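Local coordinates for peptide methionine sulfoxide reductase MsrA (Treponema denticola ATCC 35405, PDB 5FA9), which probably repairs oxidised proteins by reducing both S- and R-epimers of methionine sulfoxide to methionine, as a fusion of MsrA and MsrB enzymes, at residues V259-F272 and G281-F293. The protein carries 2 engineered substitutions. Sequence-based numbering, arbitrary orientation.
Sequences VVSKTGGAHLGHVF and GLRYSINGAALRF. Engineered in segment 281-293: Ser285 (natural residue Cys).
Leu268 O takes two hydrogen bonds from Asn287. The backbone N of Asn287 donates nearly along the carbonyl direction (C=O...N 167°) at 3.0 Å from Leu268 O, while its side-chain ND2, 2.9 Å from Leu268 O, comes from above the carbonyl plane by 51°. The side-chain amide has two further bonds: ND2 donates to a water whose oxygen lies 2.9 Å from ND2, and OD1 accepts from the backbone N of Glu194. The same water sits close to His267 NE2, and His267 ND1 is satisfied by Glu258.

Beyond Leu268 the antiparallel hairpin of strands 267-272 and 283-286 closes through two reciprocal backbone pairs, His270 with Ser285 and Phe272 with Arg283; in each, the N-H and C=O of one residue are satisfied by the other, as with Arg283 N at 2.9 Å from Phe272 O. Ser285, an engineered replacement of the natural Cys, sets its CB at the edge of the Phe272 ring. The guanidinium of Arg283 lies almost parallel to that ring, 7° between planes, with NH2 over one face toward the rim and 3.2 Å from Phe272 CD2. The chain, extended as far as CD, bends at chi3 to fold back over the ring, and NE forms a salt bridge with Asp274. On the other sheet face, Val271 CG2 sits over the centre of the Tyr284 ring, 3.8 Å from its centroid: a CH-pi contact. The Tyr284 hydroxyl bonds Tyr246 OH.

A classic beta bulge sits opposite Val259, whose O accepts from Leu268 N (3.0 Å) and whose N donates to Gly269 O; Leu268 CB packs on Ile286 CD1 at 4.0 Å. Within the MsrB (SelR) part, the hairpin is central in an antiparallel sheet, between strands 234-235 and 256-261; strand 244-249 lies beyond, strand 218-221 packs on Leu268 and Ile286, and helix 182-190 touches Asn287 and Ala290.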
ATOM      1  N   VAL B 259     -14.716  12.498 -18.786  1.00 42.79           N
ATOM      2  CA  VAL B 259     -14.508  11.073 -19.003  1.00 43.62           C
ATOM      3  C   VAL B 259     -15.003  10.656 -20.383  1.00 40.86           C
ATOM      4  O   VAL B 259     -16.167  10.864 -20.724  1.00 36.62           O
ATOM      5  CB  VAL B 259     -15.225  10.228 -17.933  1.00 48.23           C
ATOM      6  CG1 VAL B 259     -15.042   8.747 -18.216  1.00 42.92           C
ATOM      7  CG2 VAL B 259     -14.709  10.580 -16.549  1.00 50.24           C
ATOM      8  N   VAL B 260     -14.111  10.067 -21.175  1.00 42.83           N
ATOM      9  CA  VAL B 260     -14.456   9.619 -22.520  1.00 47.08           C
ATOM     10  C   VAL B 260     -13.982   8.188 -22.754  1.00 53.41           C
ATOM     11  O   VAL B 260     -12.977   7.756 -22.188  1.00 51.84           O
ATOM     12  CB  VAL B 260     -13.852  10.539 -23.609  1.00 52.19           C
ATOM     13  CG1 VAL B 260     -14.440  11.940 -23.516  1.00 43.57           C
ATOM     14  CG2 VAL B 260     -12.335  10.582 -23.500  1.00 47.50           C
ATOM     15  N   SER B 261     -14.722   7.451 -23.577  1.00 47.14           N
ATOM     16  CA  SER B 261     -14.345   6.088 -23.931  1.00 41.14           C
ATOM     17  C   SER B 261     -13.035   6.100 -24.706  1.00 50.78           C
ATOM     18  O   SER B 261     -12.878   6.868 -25.652  1.00 53.86           O
ATOM     19  CB  SER B 261     -15.444   5.418 -24.758  1.00 40.40           C
ATOM     20  OG  SER B 261     -16.652   5.323 -24.025  1.00 47.61           O
ATOM     21  N   LYS B 262     -12.091   5.256 -24.302  1.00 47.02           N
ATOM     22  CA  LYS B 262     -10.795   5.217 -24.966  1.00 50.07           C
ATOM     23  C   LYS B 262     -10.923   4.694 -26.391  1.00 50.66           C
ATOM     24  O   LYS B 262     -10.269   5.194 -27.306  1.00 58.64           O
ATOM     25  CB  LYS B 262      -9.804   4.357 -24.181  1.00 50.97           C
ATOM     26  CG  LYS B 262      -8.422   4.326 -24.809  1.00 49.08           C
ATOM     27  CD  LYS B 262      -7.397   3.668 -23.910  1.00 51.93           C
ATOM     28  CE  LYS B 262      -6.007   3.804 -24.503  1.00 54.89           C
ATOM     29  NZ  LYS B 262      -4.949   3.745 -23.460  1.00 68.52           N
ATOM     30  N   THR B 263     -11.772   3.689 -26.574  1.00 49.93           N
ATOM     31  CA  THR B 263     -11.983   3.103 -27.890  1.00 49.31           C
ATOM     32  C   THR B 263     -12.952   3.950 -28.706  1.00 57.83           C
ATOM     33  O   THR B 263     -12.610   4.438 -29.783  1.00 65.22           O
ATOM     34  CB  THR B 263     -12.521   1.666 -27.791  1.00 44.98           C
ATOM     35  OG1 THR B 263     -11.546   0.831 -27.156  1.00 48.59           O
ATOM     36  CG2 THR B 263     -12.825   1.117 -29.176  1.00 43.88           C
ATOM     37  N   GLY B 264     -14.164   4.112 -28.187  1.00 39.69           N
ATOM     38  CA  GLY B 264     -15.170   4.940 -28.828  1.00 65.66           C
ATOM     39  C   GLY B 264     -14.733   6.375 -29.056  1.00 62.94           C
ATOM     40  O   GLY B 264     -14.683   6.847 -30.193  1.00 43.21           O
ATOM     41  N   GLY B 265     -14.411   7.069 -27.970  1.00 61.43           N
ATOM     42  CA  GLY B 265     -14.141   8.494 -28.028  1.00 38.30           C
ATOM     43  C   GLY B 265     -15.377   9.254 -27.594  1.00 50.51           C
ATOM     44  O   GLY B 265     -15.361  10.477 -27.460  1.00 52.68           O
ATOM     45  N   ALA B 266     -16.455   8.509 -27.370  1.00 44.46           N
ATOM     46  CA  ALA B 266     -17.736   9.087 -26.988  1.00 47.04           C
ATOM     47  C   ALA B 266     -17.690   9.694 -25.592  1.00 49.63           C
ATOM     48  O   ALA B 266     -17.039   9.163 -24.691  1.00 50.76           O
ATOM     49  CB  ALA B 266     -18.831   8.033 -27.067  1.00 54.10           C
ATOM     50  N   HIS B 267     -18.385  10.815 -25.422  1.00 47.35           N
ATOM     51  CA  HIS B 267     -18.488  11.468 -24.124  1.00 43.00           C
ATOM     52  C   HIS B 267     -19.330  10.633 -23.165  1.00 44.52           C
ATOM     53  O   HIS B 267     -20.417  10.175 -23.516  1.00 41.87           O
ATOM     54  CB  HIS B 267     -19.090  12.867 -24.273  1.00 47.63           C
ATOM     55  CG  HIS B 267     -19.447  13.512 -22.969  1.00 34.18           C
ATOM     56  ND1 HIS B 267     -18.504  14.037 -22.115  1.00 43.33           N
ATOM     57  CD2 HIS B 267     -20.648  13.713 -22.376  1.00 32.78           C
ATOM     58  CE1 HIS B 267     -19.106  14.536 -21.050  1.00 42.81           C
ATOM     59  NE2 HIS B 267     -20.408  14.352 -21.183  1.00 43.51           N
ATOM     60  N   LEU B 268     -18.821  10.440 -21.953  1.00 42.37           N
ATOM     61  CA  LEU B 268     -19.511   9.631 -20.957  1.00 45.91           C
ATOM     62  C   LEU B 268     -19.984  10.479 -19.782  1.00 39.77           C
ATOM     63  O   LEU B 268     -21.103  10.315 -19.295  1.00 40.96           O
ATOM     64  CB  LEU B 268     -18.602   8.508 -20.461  1.00 38.01           C
ATOM     65  CG  LEU B 268     -18.036   7.590 -21.547  1.00 40.00           C
ATOM     66  CD1 LEU B 268     -17.130   6.538 -20.935  1.00 40.34           C
ATOM     67  CD2 LEU B 268     -19.159   6.941 -22.342  1.00 39.73           C
ATOM     68  N   GLY B 269     -19.124  11.387 -19.331  1.00 36.54           N
ATOM     69  CA  GLY B 269     -19.448  12.255 -18.216  1.00 36.58           C
ATOM     70  C   GLY B 269     -18.212  12.872 -17.595  1.00 37.96           C
ATOM     71  O   GLY B 269     -17.272  13.240 -18.300  1.00 43.99           O
ATOM     72  N   HIS B 270     -18.210  12.983 -16.271  1.00 43.34           N
ATOM     73  CA  HIS B 270     -17.084  13.573 -15.559  1.00 51.56           C
ATOM     74  C   HIS B 270     -16.685  12.736 -14.348  1.00 49.06           C
ATOM     75  O   HIS B 270     -17.499  11.995 -13.799  1.00 38.31           O
ATOM     76  CB  HIS B 270     -17.421  14.999 -15.115  1.00 51.07           C
ATOM     77  CG  HIS B 270     -17.902  15.879 -16.225  1.00 58.44           C
ATOM     78  ND1 HIS B 270     -19.199  15.850 -16.687  1.00 61.13           N
ATOM     79  CD2 HIS B 270     -17.259  16.812 -16.965  1.00 55.44           C
ATOM     80  CE1 HIS B 270     -19.336  16.728 -17.665  1.00 56.14           C
ATOM     81  NE2 HIS B 270     -18.173  17.326 -17.854  1.00 58.92           N
ATOM     82  N   VAL B 271     -15.429  12.864 -13.935  1.00 46.40           N
ATOM     83  CA  VAL B 271     -14.947  12.186 -12.738  1.00 51.62           C
ATOM     84  C   VAL B 271     -14.564  13.206 -11.667  1.00 55.15           C
ATOM     85  O   VAL B 271     -13.806  14.143 -11.921  1.00 49.77           O
ATOM     86  CB  VAL B 271     -13.742  11.263 -13.048  1.00 42.03           C
ATOM     87  CG1 VAL B 271     -12.665  12.006 -13.829  1.00 41.95           C
ATOM     88  CG2 VAL B 271     -13.181  10.666 -11.764  1.00 43.07           C
ATOM     89  N   PHE B 272     -15.110  13.025 -10.470  1.00 58.39           N
ATOM     90  CA  PHE B 272     -14.851  13.942  -9.369  1.00 57.28           C
ATOM     91  C   PHE B 272     -14.048  13.262  -8.265  1.00 56.99           C
ATOM     92  O   PHE B 272     -13.838  12.050  -8.294  1.00 54.87           O
ATOM     93  CB  PHE B 272     -16.166  14.489  -8.813  1.00 55.00           C
ATOM     94  CG  PHE B 272     -17.022  15.170  -9.843  1.00 61.43           C
ATOM     95  CD1 PHE B 272     -16.849  16.515 -10.127  1.00 61.77           C
ATOM     96  CD2 PHE B 272     -17.997  14.466 -10.529  1.00 57.49           C
ATOM     97  CE1 PHE B 272     -17.634  17.144 -11.075  1.00 48.13           C
ATOM     98  CE2 PHE B 272     -18.785  15.088 -11.478  1.00 55.12           C
ATOM     99  CZ  PHE B 272     -18.603  16.430 -11.751  1.00 63.10           C
ATOM    100  N   GLY B 281     -12.042   7.148  -3.312  1.00 45.72           N
ATOM    101  CA  GLY B 281     -12.415   8.550  -3.257  1.00 45.39           C
ATOM    102  C   GLY B 281     -12.784   9.141  -4.604  1.00 49.63           C
ATOM    103  O   GLY B 281     -12.930  10.356  -4.735  1.00 46.55           O
ATOM    104  N   LEU B 282     -12.935   8.285  -5.608  1.00 45.43           N
ATOM    105  CA  LEU B 282     -13.295   8.739  -6.947  1.00 46.26           C
ATOM    106  C   LEU B 282     -14.785   8.567  -7.221  1.00 41.07           C
ATOM    107  O   LEU B 282     -15.369   7.531  -6.904  1.00 41.00           O
ATOM    108  CB  LEU B 282     -12.487   7.984  -8.004  1.00 47.71           C
ATOM    109  CG  LEU B 282     -10.967   8.140  -7.958  1.00 53.43           C
ATOM    110  CD1 LEU B 282     -10.294   7.076  -8.814  1.00 47.14           C
ATOM    111  CD2 LEU B 282     -10.560   9.533  -8.408  1.00 32.75           C
ATOM    112  N   ARG B 283     -15.392   9.589  -7.814  1.00 44.42           N
ATOM    113  CA  ARG B 283     -16.782   9.503  -8.247  1.00 39.53           C
ATOM    114  C   ARG B 283     -16.893   9.693  -9.754  1.00 44.00           C
ATOM    115  O   ARG B 283     -16.749  10.805 -10.264  1.00 47.25           O
ATOM    116  CB  ARG B 283     -17.645  10.540  -7.524  1.00 39.98           C
ATOM    117  CG  ARG B 283     -19.083  10.598  -8.028  1.00 42.19           C
ATOM    118  CD  ARG B 283     -19.952  11.490  -7.153  1.00 46.53           C
ATOM    119  NE  ARG B 283     -19.520  12.884  -7.176  1.00 57.07           N
ATOM    120  CZ  ARG B 283     -20.137  13.844  -7.858  1.00 60.63           C
ATOM    121  NH1 ARG B 283     -21.216  13.563  -8.577  1.00 51.94           N
ATOM    122  NH2 ARG B 283     -19.676  15.087  -7.820  1.00 39.70           N
ATOM    123  N   TYR B 284     -17.141   8.598 -10.465  1.00 38.78           N
ATOM    124  CA  TYR B 284     -17.356   8.662 -11.902  1.00 36.49           C
ATOM    125  C   TYR B 284     -18.825   8.929 -12.201  1.00 39.99           C
ATOM    126  O   TYR B 284     -19.657   8.027 -12.119  1.00 47.22           O
ATOM    127  CB  TYR B 284     -16.903   7.365 -12.577  1.00 37.27           C
ATOM    128  CG  TYR B 284     -15.402   7.192 -12.636  1.00 39.21           C
ATOM    129  CD1 TYR B 284     -14.694   6.706 -11.543  1.00 36.57           C
ATOM    130  CD2 TYR B 284     -14.691   7.512 -13.786  1.00 33.11           C
ATOM    131  CE1 TYR B 284     -13.321   6.546 -11.595  1.00 33.45           C
ATOM    132  CE2 TYR B 284     -13.320   7.355 -13.845  1.00 35.19           C
ATOM    133  CZ  TYR B 284     -12.640   6.871 -12.748  1.00 34.39           C
ATOM    134  OH  TYR B 284     -11.275   6.714 -12.806  1.00 35.44           O
ATOM    135  N   SER B 285     -19.139  10.173 -12.547  1.00 46.16           N
ATOM    136  CA  SER B 285     -20.506  10.548 -12.882  1.00 41.08           C
ATOM    137  C   SER B 285     -20.741  10.342 -14.372  1.00 40.14           C
ATOM    138  O   SER B 285     -20.200  11.070 -15.203  1.00 42.40           O
ATOM    139  CB  SER B 285     -20.784  11.999 -12.487  1.00 39.19           C
ATOM    140  OG  SER B 285     -22.174  12.273 -12.494  1.00 46.13           O
ATOM    141  N   ILE B 286     -21.549   9.340 -14.705  1.00 44.20           N
ATOM    142  CA  ILE B 286     -21.735   8.934 -16.093  1.00 44.90           C
ATOM    143  C   ILE B 286     -23.202   8.992 -16.502  1.00 41.99           C
ATOM    144  O   ILE B 286     -24.077   8.525 -15.772  1.00 42.82           O
ATOM    145  CB  ILE B 286     -21.202   7.505 -16.332  1.00 41.28           C
ATOM    146  CG1 ILE B 286     -19.768   7.373 -15.815  1.00 39.08           C
ATOM    147  CG2 ILE B 286     -21.282   7.137 -17.807  1.00 33.74           C
ATOM    148  CD1 ILE B 286     -18.779   8.277 -16.518  1.00 46.00           C
ATOM    149  N   ASN B 287     -23.466   9.572 -17.668  1.00 46.50           N
ATOM    150  CA  ASN B 287     -24.815   9.596 -18.219  1.00 44.29           C
ATOM    151  C   ASN B 287     -25.293   8.187 -18.553  1.00 44.26           C
ATOM    152  O   ASN B 287     -24.594   7.430 -19.228  1.00 41.98           O
ATOM    153  CB  ASN B 287     -24.872  10.477 -19.469  1.00 42.95           C
ATOM    154  CG  ASN B 287     -24.486  11.917 -19.187  1.00 44.41           C
ATOM    155  OD1 ASN B 287     -25.294  12.704 -18.693  1.00 47.67           O
ATOM    156  ND2 ASN B 287     -23.248  12.271 -19.508  1.00 36.31           N
ATOM    157  N   GLY B 288     -26.481   7.838 -18.069  1.00 37.08           N
ATOM    158  CA  GLY B 288     -27.074   6.546 -18.360  1.00 45.04           C
ATOM    159  C   GLY B 288     -27.317   6.332 -19.842  1.00 53.97           C
ATOM    160  O   GLY B 288     -27.249   5.205 -20.335  1.00 45.74           O
ATOM    161  N   ALA B 289     -27.598   7.422 -20.551  1.00 40.87           N
ATOM    162  CA  ALA B 289     -27.855   7.374 -21.986  1.00 41.83           C
ATOM    163  C   ALA B 289     -26.636   6.890 -22.769  1.00 44.41           C
ATOM    164  O   ALA B 289     -26.760   6.410 -23.896  1.00 44.25           O
ATOM    165  CB  ALA B 289     -28.293   8.742 -22.487  1.00 49.54           C
ATOM    166  N   ALA B 290     -25.458   7.026 -22.168  1.00 38.42           N
ATOM    167  CA  ALA B 290     -24.217   6.608 -22.809  1.00 40.02           C
ATOM    168  C   ALA B 290     -23.911   5.138 -22.537  1.00 50.73           C
ATOM    169  O   ALA B 290     -22.952   4.586 -23.079  1.00 40.88           O
ATOM    170  CB  ALA B 290     -23.063   7.482 -22.342  1.00 36.05           C
ATOM    171  N   LEU B 291     -24.724   4.506 -21.696  1.00 47.02           N
ATOM    172  CA  LEU B 291     -24.460   3.132 -21.280  1.00 50.22           C
ATOM    173  C   LEU B 291     -25.554   2.152 -21.697  1.00 44.58           C
ATOM    174  O   LEU B 291     -26.723   2.516 -21.820  1.00 44.47           O
ATOM    175  CB  LEU B 291     -24.275   3.069 -19.761  1.00 36.34           C
ATOM    176  CG  LEU B 291     -23.210   3.991 -19.166  1.00 44.06           C
ATOM    177  CD1 LEU B 291     -23.220   3.909 -17.646  1.00 40.63           C
ATOM    178  CD2 LEU B 291     -21.834   3.651 -19.719  1.00 34.75           C
ATOM    179  N   ARG B 292     -25.149   0.906 -21.921  1.00 49.33           N
ATOM    180  CA  ARG B 292     -26.077  -0.198 -22.131  1.00 40.93           C
ATOM    181  C   ARG B 292     -25.815  -1.293 -21.103  1.00 44.91           C
ATOM    182  O   ARG B 292     -24.731  -1.875 -21.071  1.00 44.24           O
ATOM    183  CB  ARG B 292     -25.942  -0.754 -23.550  1.00 46.55           C
ATOM    184  CG  ARG B 292     -26.839  -1.946 -23.835  1.00 42.29           C
ATOM    185  CD  ARG B 292     -26.705  -2.395 -25.283  1.00 56.56           C
ATOM    186  NE  ARG B 292     -26.946  -3.827 -25.441  1.00 67.81           N
ATOM    187  CZ  ARG B 292     -26.002  -4.712 -25.742  1.00 76.41           C
ATOM    188  NH1 ARG B 292     -24.750  -4.312 -25.917  1.00 72.51           N
ATOM    189  NH2 ARG B 292     -26.306  -5.996 -25.868  1.00 75.07           N
ATOM    190  N   PHE B 293     -26.808  -1.575 -20.264  1.00 47.32           N
ATOM    191  CA  PHE B 293     -26.641  -2.559 -19.201  1.00 39.34           C
ATOM    192  C   PHE B 293     -26.817  -3.989 -19.699  1.00 42.33           C
ATOM    193  O   PHE B 293     -27.759  -4.296 -20.431  1.00 42.37           O
ATOM    194  CB  PHE B 293     -27.619  -2.289 -18.056  1.00 38.89           C
ATOM    195  CG  PHE B 293     -27.551  -3.303 -16.950  1.00 43.32           C
ATOM    196  CD1 PHE B 293     -26.500  -3.294 -16.050  1.00 46.46           C
ATOM    197  CD2 PHE B 293     -28.541  -4.263 -16.808  1.00 43.24           C
ATOM    198  CE1 PHE B 293     -26.432  -4.225 -15.029  1.00 44.53           C
ATOM    199  CE2 PHE B 293     -28.480  -5.196 -15.789  1.00 37.36           C
ATOM    200  CZ  PHE B 293     -27.424  -5.177 -14.899  1.00 40.38           C
TER
HETATM  201  O   HOH W   1     -21.896  14.804 -19.252  1.00 42.74           O